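Long-range contacts in paenibacillus xanthan lyase (Paenibacillus, PDB 6F2P), which cleaves xanthan by an eliminative, lyase-type reaction, probably removing the terminal mannose of its side chains: residues 439-444 with 506-511; 427-432 with 595-600; 949-954 with 1015-1020; 973-978 with 1024-1029. All coordinates share one frame; numbering follows the deposited sequence.

Interaction 1. Residues 439-444 with 506-511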
loop_
_atom_site.group_PDB
_atom_site.type_symbol
_atom_site.label_atom_id
_atom_site.label_comp_id
_atom_site.label_asym_id
_atom_site.label_seq_id
_atom_site.Cartn_x
_atom_site.Cartn_y
_atom_site.Cartn_z
ATOM N N THR A 439 3.060 -16.932 9.634
ATOM C CA THR A 439 2.306 -18.177 9.686
ATOM C C THR A 439 2.826 -19.094 8.591
ATOM O O THR A 439 2.765 -18.732 7.424
ATOM C CB THR A 439 0.807 -17.933 9.456
ATOM O OG1 THR A 439 0.282 -17.174 10.550
ATOM C CG2 THR A 439 0.057 -19.242 9.340
ATOM N N VAL A 440 3.332 -20.272 8.957
ATOM C CA VAL A 440 3.989 -21.163 7.987
ATOM C C VAL A 440 3.663 -22.657 8.137
ATOM O O VAL A 440 3.153 -23.097 9.178
ATOM C CB VAL A 440 5.526 -21.058 8.085
ATOM C CG1 VAL A 440 6.010 -19.652 7.756
ATOM C CG2 VAL A 440 5.991 -21.493 9.471
ATOM N N LEU A 441 3.970 -23.430 7.092
ATOM C CA LEU A 441 3.997 -24.889 7.191
ATOM C C LEU A 441 5.322 -25.261 7.828
ATOM O O LEU A 441 6.372 -24.778 7.398
ATOM C CB LEU A 441 3.920 -25.536 5.816
ATOM C CG LEU A 441 2.641 -25.304 5.025
ATOM C CD1 LEU A 441 2.777 -25.908 3.628
ATOM C CD2 LEU A 441 1.428 -25.878 5.770
ATOM N N GLN A 442 5.280 -26.111 8.850
ATOM C CA GLN A 442 6.467 -26.378 9.658
ATOM C C GLN A 442 7.631 -26.943 8.853
ATOM O O GLN A 442 7.473 -27.922 8.109
ATOM C CB GLN A 442 6.133 -27.319 10.810
ATOM C CG GLN A 442 7.351 -27.822 11.546
ATOM C CD GLN A 442 6.996 -28.642 12.765
ATOM O OE1 GLN A 442 5.925 -29.247 12.824
ATOM N NE2 GLN A 442 7.889 -28.657 13.754
ATOM N N ASN A 443 8.795 -26.310 9.018
ATOM C CA ASN A 443 10.047 -26.742 8.397
ATOM C C ASN A 443 9.937 -26.919 6.885
ATOM O O ASN A 443 10.305 -27.955 6.337
ATOM C CB ASN A 443 10.541 -28.027 9.056
ATOM C CG ASN A 443 11.981 -28.352 8.701
ATOM O OD1 ASN A 443 12.915 -27.732 9.215
ATOM N ND2 ASN A 443 12.168 -29.337 7.830
ATOM N N THR A 444 9.418 -25.904 6.213
ATOM C CA THR A 444 9.231 -25.968 4.773
ATOM C C THR A 444 9.878 -24.767 4.111
ATOM O O THR A 444 10.276 -23.812 4.778
ATOM C CB THR A 444 7.737 -26.006 4.391
ATOM O OG1 THR A 444 7.094 -24.793 4.811
ATOM C CG2 THR A 444 7.056 -27.195 5.047
ATOM N N ILE A 506 0.972 -30.936 6.520
ATOM C CA ILE A 506 2.065 -30.586 7.417
ATOM C C ILE A 506 1.575 -29.675 8.529
ATOM O O ILE A 506 0.790 -28.754 8.285
ATOM C CB ILE A 506 3.201 -29.886 6.652
ATOM C CG1 ILE A 506 3.769 -30.815 5.585
ATOM C CG2 ILE A 506 4.296 -29.425 7.594
ATOM C CD1 ILE A 506 4.586 -30.089 4.575
ATOM N N ALA A 507 2.036 -29.946 9.750
ATOM C CA ALA A 507 1.710 -29.117 10.906
ATOM C C ALA A 507 1.940 -27.635 10.604
ATOM O O ALA A 507 3.008 -27.240 10.128
ATOM C CB ALA A 507 2.531 -29.541 12.103
ATOM N N THR A 508 0.929 -26.824 10.880
ATOM C CA THR A 508 0.973 -25.408 10.558
ATOM C C THR A 508 1.291 -24.585 11.811
ATOM O O THR A 508 0.767 -24.848 12.893
ATOM C CB THR A 508 -0.351 -24.975 9.908
ATOM O OG1 THR A 508 -0.572 -25.774 8.737
ATOM C CG2 THR A 508 -0.325 -23.502 9.509
ATOM N N GLU A 509 2.169 -23.598 11.670
ATOM C CA GLU A 509 2.647 -22.848 12.828
ATOM C C GLU A 509 2.534 -21.340 12.639
ATOM O O GLU A 509 2.629 -20.828 11.521
ATOM C CB GLU A 509 4.107 -23.199 13.122
ATOM C CG GLU A 509 4.364 -24.666 13.393
ATOM C CD GLU A 509 5.829 -24.973 13.637
ATOM O OE1 GLU A 509 6.119 -26.013 14.273
ATOM O OE2 GLU A 509 6.690 -24.182 13.197
ATOM N N THR A 510 2.331 -20.633 13.745
ATOM C CA THR A 510 2.404 -19.176 13.746
ATOM C C THR A 510 3.421 -18.746 14.791
ATOM O O THR A 510 3.288 -19.089 15.968
ATOM C CB THR A 510 1.045 -18.536 14.054
ATOM O OG1 THR A 510 0.200 -18.648 12.898
ATOM C CG2 THR A 510 1.214 -17.057 14.434
ATOM N N ILE A 511 4.441 -18.005 14.362
ATOM C CA ILE A 511 5.546 -17.695 15.259
ATOM C C ILE A 511 5.306 -16.407 16.021
ATOM O O ILE A 511 5.197 -15.336 15.422
ATOM C CB ILE A 511 6.887 -17.589 14.509
ATOM C CG1 ILE A 511 7.059 -18.762 13.534
ATOM C CG2 ILE A 511 8.035 -17.498 15.501
ATOM C CD1 ILE A 511 6.870 -20.125 14.159
HETATM O O HOH W 1 8.734 -24.142 10.938
#
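Start with Gln442, just past the end of strand 439-441, and walk out along its side chain. Gln442 CB sits 3.2 Å from Ala507 O, the carbonyl that also accepts a bond from Gln442 N. CG is anti to the backbone N (chi1 170°), and the extended chain then runs obliquely across Glu509, so that CG and then CD pass along its OE1, with Gln442 CD 3.2 Å from that oxygen. At the tip, Gln442 OE1 turns toward Ala507 CB at 3.5 Å, while NE2 lies close to the carboxylate without the angle for a hydrogen bond; the amide and carboxylate planes are 39° apart. The true partner of Glu509 OE1 is Arg434, in a salt bridge, and OE2 takes a bond from a water that also accepts from Asn443 N. An alanine in place of Gln442 would remove the atoms beyond CB and so would probably leave the Glu509 carboxylate and Ala507 CB less covered.

Behind this, the backbones pair regularly. Val440 and Glu509 exchange two N-H...O bonds, that from Glu509 N to Val440 O nearly straight at 175°, and Gln442 N reaches Ala507 O over 2.8 Å. On the face bearing Thr439, Leu441, Thr508 and Thr510, the hydroxyls Thr439 OG1 and Thr510 OG1 share a 2.8 Å bond, with Lys484 NZ as a further partner of the first and His606 NE2 of the second. The whole is an antiparallel pairing in which a short edge strand closes one sheet of the super-sandwich domain of polysaccharide lyase family 8.

Interaction 2. Residues 427-432 with 595-600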
loop_
_atom_site.group_PDB
_atom_site.type_symbol
_atom_site.label_atom_id
_atom_site.label_comp_id
_atom_site.label_asym_id
_atom_site.label_seq_id
_atom_site.Cartn_x
_atom_site.Cartn_y
_atom_site.Cartn_z
ATOM N N TRP A 427 21.117 -13.464 11.525
ATOM C CA TRP A 427 20.634 -14.163 10.334
ATOM C C TRP A 427 21.304 -15.496 10.022
ATOM O O TRP A 427 20.723 -16.329 9.328
ATOM C CB TRP A 427 20.718 -13.257 9.101
ATOM C CG TRP A 427 19.648 -12.206 9.063
ATOM C CD1 TRP A 427 19.812 -10.863 9.240
ATOM C CD2 TRP A 427 18.247 -12.415 8.857
ATOM N NE1 TRP A 427 18.602 -10.219 9.137
ATOM C CE2 TRP A 427 17.624 -11.149 8.907
ATOM C CE3 TRP A 427 17.458 -13.548 8.627
ATOM C CZ2 TRP A 427 16.251 -10.984 8.735
ATOM C CZ3 TRP A 427 16.095 -13.382 8.461
ATOM C CH2 TRP A 427 15.505 -12.106 8.514
ATOM N N ALA A 428 22.519 -15.701 10.521
ATOM C CA ALA A 428 23.254 -16.925 10.206
ATOM C C ALA A 428 23.013 -18.020 11.236
ATOM O O ALA A 428 23.497 -19.141 11.074
ATOM C CB ALA A 428 24.749 -16.640 10.060
ATOM N N THR A 429 22.261 -17.693 12.284
ATOM C CA THR A 429 21.992 -18.640 13.369
ATOM C C THR A 429 20.507 -18.914 13.596
ATOM O O THR A 429 20.146 -20.020 13.995
ATOM C CB THR A 429 22.582 -18.154 14.702
ATOM O OG1 THR A 429 22.234 -16.779 14.894
ATOM C CG2 THR A 429 24.096 -18.293 14.713
ATOM N N VAL A 430 19.655 -17.910 13.363
ATOM C CA VAL A 430 18.214 -18.036 13.611
ATOM C C VAL A 430 17.581 -19.172 12.799
ATOM O O VAL A 430 18.046 -19.507 11.709
ATOM C CB VAL A 430 17.459 -16.705 13.323
ATOM C CG1 VAL A 430 17.379 -16.437 11.827
ATOM C CG2 VAL A 430 16.059 -16.732 13.917
ATOM N N ASP A 431 16.534 -19.782 13.340
ATOM C CA ASP A 431 15.788 -20.773 12.582
ATOM C C ASP A 431 14.907 -20.057 11.551
ATOM O O ASP A 431 13.829 -19.547 11.886
ATOM C CB ASP A 431 14.937 -21.635 13.512
ATOM C CG ASP A 431 14.180 -22.718 12.767
ATOM O OD1 ASP A 431 14.255 -22.739 11.513
ATOM O OD2 ASP A 431 13.499 -23.541 13.430
ATOM N N ASN A 432 15.366 -20.026 10.301
ATOM C CA ASN A 432 14.645 -19.335 9.232
ATOM C C ASN A 432 13.338 -20.008 8.829
ATOM O O ASN A 432 12.621 -19.508 7.960
ATOM C CB ASN A 432 15.535 -19.148 7.999
ATOM C CG ASN A 432 16.544 -18.037 8.179
ATOM O OD1 ASN A 432 17.700 -18.283 8.517
ATOM N ND2 ASN A 432 16.107 -16.801 7.965
ATOM N N HIS A 595 29.185 -19.812 13.617
ATOM C CA HIS A 595 28.805 -18.906 14.696
ATOM C C HIS A 595 27.729 -19.566 15.533
ATOM O O HIS A 595 26.891 -20.310 15.007
ATOM C CB HIS A 595 28.237 -17.608 14.135
ATOM C CG HIS A 595 29.184 -16.872 13.248
ATOM N ND1 HIS A 595 30.271 -16.182 13.733
ATOM C CD2 HIS A 595 29.209 -16.725 11.900
ATOM C CE1 HIS A 595 30.929 -15.637 12.723
ATOM N NE2 HIS A 595 30.302 -15.953 11.602
ATOM N N THR A 596 27.736 -19.286 16.831
ATOM C CA THR A 596 26.736 -19.861 17.708
ATOM C C THR A 596 26.031 -18.780 18.505
ATOM O O THR A 596 26.667 -18.010 19.230
ATOM C CB THR A 596 27.324 -20.912 18.666
ATOM O OG1 THR A 596 27.954 -21.955 17.909
ATOM C CG2 THR A 596 26.217 -21.515 19.506
ATOM N N ARG A 597 24.712 -18.724 18.358
ATOM C CA ARG A 597 23.899 -17.739 19.064
ATOM C C ARG A 597 22.710 -18.394 19.762
ATOM O O ARG A 597 22.253 -19.469 19.355
ATOM C CB ARG A 597 23.430 -16.664 18.089
ATOM C CG ARG A 597 24.557 -15.818 17.553
ATOM C CD ARG A 597 25.241 -15.120 18.706
ATOM N NE ARG A 597 26.236 -14.157 18.261
ATOM C CZ ARG A 597 27.543 -14.392 18.226
ATOM N NH1 ARG A 597 28.019 -15.573 18.616
ATOM N NH2 ARG A 597 28.374 -13.442 17.805
ATOM N N ASN A 598 22.214 -17.743 20.812
ATOM C CA ASN A 598 21.111 -18.280 21.616
ATOM C C ASN A 598 19.772 -17.631 21.306
ATOM O O ASN A 598 19.695 -16.421 21.101
ATOM C CB ASN A 598 21.419 -18.130 23.102
ATOM C CG ASN A 598 22.749 -18.749 23.481
ATOM O OD1 ASN A 598 23.045 -19.891 23.107
ATOM N ND2 ASN A 598 23.574 -17.990 24.209
ATOM N N PHE A 599 18.716 -18.440 21.280
ATOM C CA PHE A 599 17.396 -17.952 20.888
ATOM C C PHE A 599 16.267 -18.435 21.797
ATOM O O PHE A 599 16.278 -19.570 22.280
ATOM C CB PHE A 599 17.073 -18.366 19.449
ATOM C CG PHE A 599 17.891 -17.662 18.407
ATOM C CD1 PHE A 599 19.146 -18.137 18.047
ATOM C CD2 PHE A 599 17.396 -16.534 17.768
ATOM C CE1 PHE A 599 19.904 -17.485 17.073
ATOM C CE2 PHE A 599 18.144 -15.878 16.791
ATOM C CZ PHE A 599 19.400 -16.355 16.446
ATOM N N MET A 600 15.290 -17.557 22.013
ATOM C CA MET A 600 14.029 -17.918 22.650
ATOM C C MET A 600 12.927 -17.892 21.607
ATOM O O MET A 600 12.597 -16.838 21.070
ATOM C CB MET A 600 13.678 -16.938 23.768
ATOM C CG MET A 600 12.267 -17.138 24.315
ATOM S SD MET A 600 12.033 -18.799 25.005
ATOM C CE MET A 600 13.148 -18.706 26.405
#
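Thr429 gives up more surface here than any other residue, and its two branches do different jobs. Its chi1 of 47° sets OG1 in the crowded position between the backbone N and carbonyl carbon, and CG2 beside the N. From there Thr429 CG2 leans on the backbone of strand 595-607, 3.5 Å from His595 O. Thr429 OG1 meets the Phe599 ring edge-on and in plane, 3.3 Å from Phe599 CZ and about as far from CE1. The same Thr429 OG1 rests against Arg597 CB at 3.4 Å, while its hydrogen bonding is done back along its own chain, to His425 O and Phe426 O.

Phe599 takes its second neighbour over a face. Val430 CA stands 4.0 Å from the Phe599 ring centroid and 30° off the normal, a CH-pi contact, and Val430 CB comes within 3.6 Å of Phe599 CE2. The ring is thus wedged into the corner made by Thr429 and Val430, with Asn514 and Lys516 of the adjoining strand also against it.

Polar ties run to residues beside the pair, in the salt bridge of Arg597 to Asp424 and the bond from Arg576 to Thr429 O; separately, the His595 ring stacks on His425. The chemistry implies a contact of close packing, largely apolar, whose one side-chain oxygen bonds elsewhere: the short, weakly bonded helical turn around Thr429 and the residue after it rest on the sheet through Phe599.

Interaction 3. Residues 949-954 with 1015-1020; sequences SVTFTP and TGAIKI
Four main-chain bonds hold strands 949-952 and 1017-1021 together in antiparallel register. Val950 and Ile1020 bond both ways, Val950 N to Ile1020 O at 3.1 Å in the carbonyl plane, and Ile1020 N to Val950 O at 2.9 Å from above it. Phe952 and Ile1018 also bond both ways, but here both donors lie out of the acceptor's plane. The intervening backbone groups turn outward and are taken by the flanking strands: Thr951 pairs with Thr918, Lys1019 with Asp981. Where the strands part, a water accepts from Gly1016 N at 2.8 Å and donates to Pro954 O.

Between these pairs Lys1019 lies obliquely over Thr951. Bent at chi3 (-71°), it curls so that both Lys1019 CG and CE approach Thr951 OG1, each at 3.4 Å, and its CD reaches Ser949 CB. An alanine at Lys1019 would probably lose the cover that CG, CD and CE give Thr951 OG1 and Ser949 CB.

On the other face, the Phe952 ring meets Ile1020 with its edge, Phe952 CE1 to Ile1020 CD1 at 3.9 Å, and joins Val950 and Ile1018 against strands 960-967 and 1030-1039. Such an apolar face packed on a second antiparallel sheet is the mark of a beta-sandwich, here the golvesin C-terminal domain, whose clan is galactose-binding-like.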
loop_
_atom_site.group_PDB
_atom_site.type_symbol
_atom_site.label_atom_id
_atom_site.label_comp_id
_atom_site.label_asym_id
_atom_site.label_seq_id
_atom_site.Cartn_x
_atom_site.Cartn_y
_atom_site.Cartn_z
ATOM N N SER A 949 -67.469 7.288 5.389
ATOM C CA SER A 949 -66.365 7.494 4.453
ATOM C C SER A 949 -65.200 6.520 4.685
ATOM O O SER A 949 -64.923 6.110 5.817
ATOM C CB SER A 949 -65.860 8.945 4.492
ATOM O OG SER A 949 -65.168 9.223 5.697
ATOM N N VAL A 950 -64.537 6.143 3.596
ATOM C CA VAL A 950 -63.321 5.335 3.653
ATOM C C VAL A 950 -62.213 6.059 2.887
ATOM O O VAL A 950 -62.346 6.295 1.688
ATOM C CB VAL A 950 -63.539 3.929 3.038
ATOM C CG1 VAL A 950 -62.232 3.152 2.993
ATOM C CG2 VAL A 950 -64.588 3.157 3.820
ATOM N N THR A 951 -61.128 6.414 3.574
ATOM C CA THR A 951 -60.050 7.204 2.965
ATOM C C THR A 951 -58.738 6.433 2.767
ATOM O O THR A 951 -58.017 6.163 3.728
ATOM C CB THR A 951 -59.755 8.487 3.784
ATOM O OG1 THR A 951 -60.928 9.305 3.845
ATOM C CG2 THR A 951 -58.630 9.287 3.153
ATOM N N PHE A 952 -58.430 6.098 1.515
ATOM C CA PHE A 952 -57.171 5.441 1.169
ATOM C C PHE A 952 -56.042 6.461 1.015
ATOM O O PHE A 952 -56.015 7.216 0.047
ATOM C CB PHE A 952 -57.305 4.674 -0.153
ATOM C CG PHE A 952 -58.370 3.609 -0.153
ATOM C CD1 PHE A 952 -59.675 3.908 -0.518
ATOM C CD2 PHE A 952 -58.060 2.299 0.176
ATOM C CE1 PHE A 952 -60.657 2.925 -0.538
ATOM C CE2 PHE A 952 -59.041 1.309 0.160
ATOM C CZ PHE A 952 -60.342 1.627 -0.198
ATOM N N THR A 953 -55.105 6.481 1.956
ATOM C CA THR A 953 -53.940 7.358 1.846
ATOM C C THR A 953 -52.679 6.566 1.492
ATOM O O THR A 953 -52.071 5.943 2.361
ATOM C CB THR A 953 -53.698 8.158 3.150
ATOM O OG1 THR A 953 -54.905 8.830 3.536
ATOM C CG2 THR A 953 -52.581 9.181 2.960
ATOM N N PRO A 954 -52.284 6.587 0.208
ATOM C CA PRO A 954 -51.084 5.872 -0.243
ATOM C C PRO A 954 -49.803 6.605 0.130
ATOM O O PRO A 954 -49.820 7.818 0.344
ATOM C CB PRO A 954 -51.233 5.873 -1.763
ATOM C CG PRO A 954 -51.979 7.125 -2.043
ATOM C CD PRO A 954 -52.963 7.269 -0.908
ATOM N N THR A 1015 -49.651 13.270 1.513
ATOM C CA THR A 1015 -50.508 14.452 1.418
ATOM C C THR A 1015 -51.616 14.257 0.388
ATOM O O THR A 1015 -52.375 15.179 0.091
ATOM C CB THR A 1015 -49.702 15.689 1.030
ATOM O OG1 THR A 1015 -48.570 15.286 0.244
ATOM C CG2 THR A 1015 -49.226 16.422 2.277
ATOM N N GLY A 1016 -51.693 13.054 -0.163
ATOM C CA GLY A 1016 -52.718 12.737 -1.128
ATOM C C GLY A 1016 -53.644 11.679 -0.575
ATOM O O GLY A 1016 -53.216 10.815 0.189
ATOM N N ALA A 1017 -54.917 11.747 -0.953
ATOM C CA ALA A 1017 -55.898 10.794 -0.458
ATOM C C ALA A 1017 -56.940 10.458 -1.511
ATOM O O ALA A 1017 -57.177 11.221 -2.448
ATOM C CB ALA A 1017 -56.564 11.323 0.794
ATOM N N ILE A 1018 -57.551 9.293 -1.351
ATOM C CA ILE A 1018 -58.618 8.857 -2.227
ATOM C C ILE A 1018 -59.764 8.397 -1.346
ATOM O O ILE A 1018 -59.728 7.292 -0.803
ATOM C CB ILE A 1018 -58.153 7.711 -3.131
ATOM C CG1 ILE A 1018 -56.940 8.156 -3.946
ATOM C CG2 ILE A 1018 -59.275 7.266 -4.050
ATOM C CD1 ILE A 1018 -56.224 7.022 -4.627
ATOM N N LYS A 1019 -60.768 9.261 -1.195
ATOM C CA LYS A 1019 -61.879 9.019 -0.277
ATOM C C LYS A 1019 -63.142 8.554 -1.000
ATOM O O LYS A 1019 -63.462 9.027 -2.092
ATOM C CB LYS A 1019 -62.183 10.277 0.550
ATOM C CG LYS A 1019 -63.295 10.084 1.581
ATOM C CD LYS A 1019 -63.802 11.405 2.157
ATOM C CE LYS A 1019 -62.788 12.058 3.085
ATOM N NZ LYS A 1019 -63.376 13.251 3.767
ATOM N N ILE A 1020 -63.849 7.612 -0.381
ATOM C CA ILE A 1020 -65.150 7.177 -0.861
ATOM C C ILE A 1020 -66.216 7.686 0.099
ATOM O O ILE A 1020 -66.201 7.344 1.277
ATOM C CB ILE A 1020 -65.227 5.646 -0.946
ATOM C CG1 ILE A 1020 -64.280 5.134 -2.035
ATOM C CG2 ILE A 1020 -66.646 5.199 -1.225
ATOM C CD1 ILE A 1020 -64.155 3.627 -2.072
HETATM O O HOH W 2 -50.437 10.592 -0.809
#

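Interaction 4. Residues 973-978 with 1024-1029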
loop_
_atom_site.group_PDB
_atom_site.type_symbol
_atom_site.label_atom_id
_atom_site.label_comp_id
_atom_site.label_asym_id
_atom_site.label_seq_id
_atom_site.Cartn_x
_atom_site.Cartn_y
_atom_site.Cartn_z
ATOM N N ASN A 973 -77.439 -4.609 -6.271
ATOM C CA ASN A 973 -77.885 -3.836 -5.126
ATOM C C ASN A 973 -76.902 -2.719 -4.800
ATOM O O ASN A 973 -76.996 -2.093 -3.746
ATOM C CB ASN A 973 -78.046 -4.752 -3.917
ATOM C CG ASN A 973 -76.795 -5.549 -3.637
ATOM O OD1 ASN A 973 -75.861 -5.059 -3.003
ATOM N ND2 ASN A 973 -76.763 -6.782 -4.121
ATOM N N ARG A 974 -75.954 -2.480 -5.704
ATOM C CA ARG A 974 -74.964 -1.427 -5.509
ATOM C C ARG A 974 -75.484 -0.050 -5.920
ATOM O O ARG A 974 -76.339 0.068 -6.803
ATOM C CB ARG A 974 -73.690 -1.736 -6.293
ATOM C CG ARG A 974 -72.595 -2.390 -5.481
ATOM C CD ARG A 974 -72.964 -3.807 -5.108
ATOM N NE ARG A 974 -71.845 -4.507 -4.487
ATOM C CZ ARG A 974 -71.953 -5.675 -3.865
ATOM N NH1 ARG A 974 -73.134 -6.272 -3.775
ATOM N NH2 ARG A 974 -70.883 -6.244 -3.328
ATOM N N ALA A 975 -74.956 0.984 -5.270
ATOM C CA ALA A 975 -75.202 2.360 -5.682
ATOM C C ALA A 975 -74.585 2.620 -7.059
ATOM O O ALA A 975 -73.541 2.052 -7.403
ATOM C CB ALA A 975 -74.638 3.329 -4.657
ATOM N N THR A 976 -75.239 3.472 -7.844
ATOM C CA THR A 976 -74.783 3.792 -9.194
ATOM C C THR A 976 -74.045 5.125 -9.217
ATOM O O THR A 976 -73.451 5.506 -10.229
ATOM C CB THR A 976 -75.965 3.860 -10.188
ATOM O OG1 THR A 976 -76.900 4.861 -9.764
ATOM C CG2 THR A 976 -76.678 2.530 -10.257
ATOM N N ASN A 977 -74.086 5.826 -8.089
ATOM C CA ASN A 977 -73.564 7.182 -8.007
ATOM C C ASN A 977 -72.652 7.380 -6.804
ATOM O O ASN A 977 -72.808 8.338 -6.047
ATOM C CB ASN A 977 -74.719 8.192 -7.977
ATOM C CG ASN A 977 -75.683 7.949 -6.821
ATOM O OD1 ASN A 977 -75.802 6.831 -6.321
ATOM N ND2 ASN A 977 -76.367 9.004 -6.389
ATOM N N VAL A 978 -71.692 6.477 -6.634
ATOM C CA VAL A 978 -70.768 6.570 -5.513
ATOM C C VAL A 978 -69.777 7.705 -5.735
ATOM O O VAL A 978 -69.000 7.667 -6.690
ATOM C CB VAL A 978 -70.004 5.256 -5.307
ATOM C CG1 VAL A 978 -69.118 5.346 -4.066
ATOM C CG2 VAL A 978 -70.982 4.096 -5.200
ATOM N N ALA A 1024 -75.959 10.808 -0.755
ATOM C CA ALA A 1024 -76.971 10.680 -1.811
ATOM C C ALA A 1024 -76.905 9.390 -2.633
ATOM O O ALA A 1024 -77.477 9.316 -3.722
ATOM C CB ALA A 1024 -76.946 11.902 -2.735
ATOM N N THR A 1025 -76.233 8.369 -2.110
ATOM C CA THR A 1025 -76.081 7.114 -2.845
ATOM C C THR A 1025 -77.372 6.296 -2.883
ATOM O O THR A 1025 -78.061 6.148 -1.868
ATOM C CB THR A 1025 -74.904 6.265 -2.306
ATOM O OG1 THR A 1025 -74.858 6.347 -0.875
ATOM C CG2 THR A 1025 -73.586 6.778 -2.869
ATOM N N ASN A 1026 -77.690 5.777 -4.067
ATOM C CA ASN A 1026 -78.953 5.080 -4.294
ATOM C C ASN A 1026 -78.905 3.565 -4.058
ATOM O O ASN A 1026 -79.831 2.835 -4.432
ATOM C CB ASN A 1026 -79.498 5.403 -5.691
ATOM C CG ASN A 1026 -78.569 4.963 -6.809
ATOM O OD1 ASN A 1026 -77.934 3.908 -6.735
ATOM N ND2 ASN A 1026 -78.493 5.771 -7.859
ATOM N N GLY A 1027 -77.824 3.105 -3.437
ATOM C CA GLY A 1027 -77.650 1.697 -3.131
ATOM C C GLY A 1027 -76.465 1.453 -2.213
ATOM O O GLY A 1027 -75.995 2.364 -1.522
ATOM N N TYR A 1028 -75.978 0.215 -2.207
ATOM C CA TYR A 1028 -74.858 -0.167 -1.352
ATOM C C TYR A 1028 -73.544 0.457 -1.818
ATOM O O TYR A 1028 -73.236 0.464 -3.012
ATOM C CB TYR A 1028 -74.717 -1.693 -1.302
ATOM C CG TYR A 1028 -75.673 -2.374 -0.349
ATOM C CD1 TYR A 1028 -75.396 -2.443 1.010
ATOM C CD2 TYR A 1028 -76.851 -2.955 -0.806
ATOM C CE1 TYR A 1028 -76.265 -3.065 1.884
ATOM C CE2 TYR A 1028 -77.726 -3.578 0.065
ATOM C CZ TYR A 1028 -77.426 -3.627 1.410
ATOM O OH TYR A 1028 -78.284 -4.243 2.291
ATOM N N VAL A 1029 -72.766 0.968 -0.869
ATOM C CA VAL A 1029 -71.459 1.541 -1.180
ATOM C C VAL A 1029 -70.320 0.604 -0.761
ATOM O O VAL A 1029 -70.118 0.354 0.422
ATOM C CB VAL A 1029 -71.276 2.921 -0.507
ATOM C CG1 VAL A 1029 -69.887 3.489 -0.803
ATOM C CG2 VAL A 1029 -72.356 3.881 -0.967
#
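Two loops meet here, and the tight part is where Ala975 lies on Gly1027, their CA atoms 3.6 Å apart. Gly1027 has no side chain, and a beta carbon there would run into the backbone at Arg974 and Ala975. Just beside them the chains make a single bridge: Tyr1028 N donates to Asn973 O in plane on a lone pair, and Ala975 N returns an almost straight bond (178°) to Tyr1028 O. Inward, Val978 CG1 packs on Val1029 CG1 at 3.8 Å, and Thr1025 CB fits against Ala975 CB at the same distance.

The outer side is polar and more open, since Ala1024 and Asn1026 are exposed. Asn1026 CG takes the crowded position between N and carbonyl carbon (chi1 61°), which brings its amide across Thr976 at about a right angle: OD1 accepts from Thr976 N, and Asn1026 ND2 gives a bond of 2.6 Å to Thr976 OG1, in the amide plane. Asn977 answers with its own amide, tilted only 20° from that of Asn1026; Asn977 OD1 accepts from Asn1026 N at 3.1 Å and its ND2 donates to Ala1024 O. At the far end the Tyr1028 ring stands perpendicular to the Asn973 amide.

Asparagine side chains bonding to backbone and to a threonine hydroxyl mark a loop-loop junction at one end of the beta-sandwich, just after Asp1023, which with Gly946 binds a calcium; a calcium lies about 9 Å from the Ala1024 side chain.

In the fold
Interactions 1 and 2 belong to the super-sandwich domain and reach neighbouring strands of one sheet, 508-516 and 595-607; their centres are 18 Å apart and their nearest atoms about 6 Å, with interaction 1 nested in the chain loop that interaction 2 closes. Interactions 3 and 4 share the golvesin C-terminal domain, where their segments alternate along the chain and touch through Ile1020 CG2 and Val1029 CG1 at 3.7 Å. Centres in different groups lie 71 to 100 Å apart. A calcium lies about 7 Å from the Phe952 side chain. In family 8 lyases the helical and super-sandwich domains border the catalytic cleft, so interactions 3 and 4 are probably remote from it.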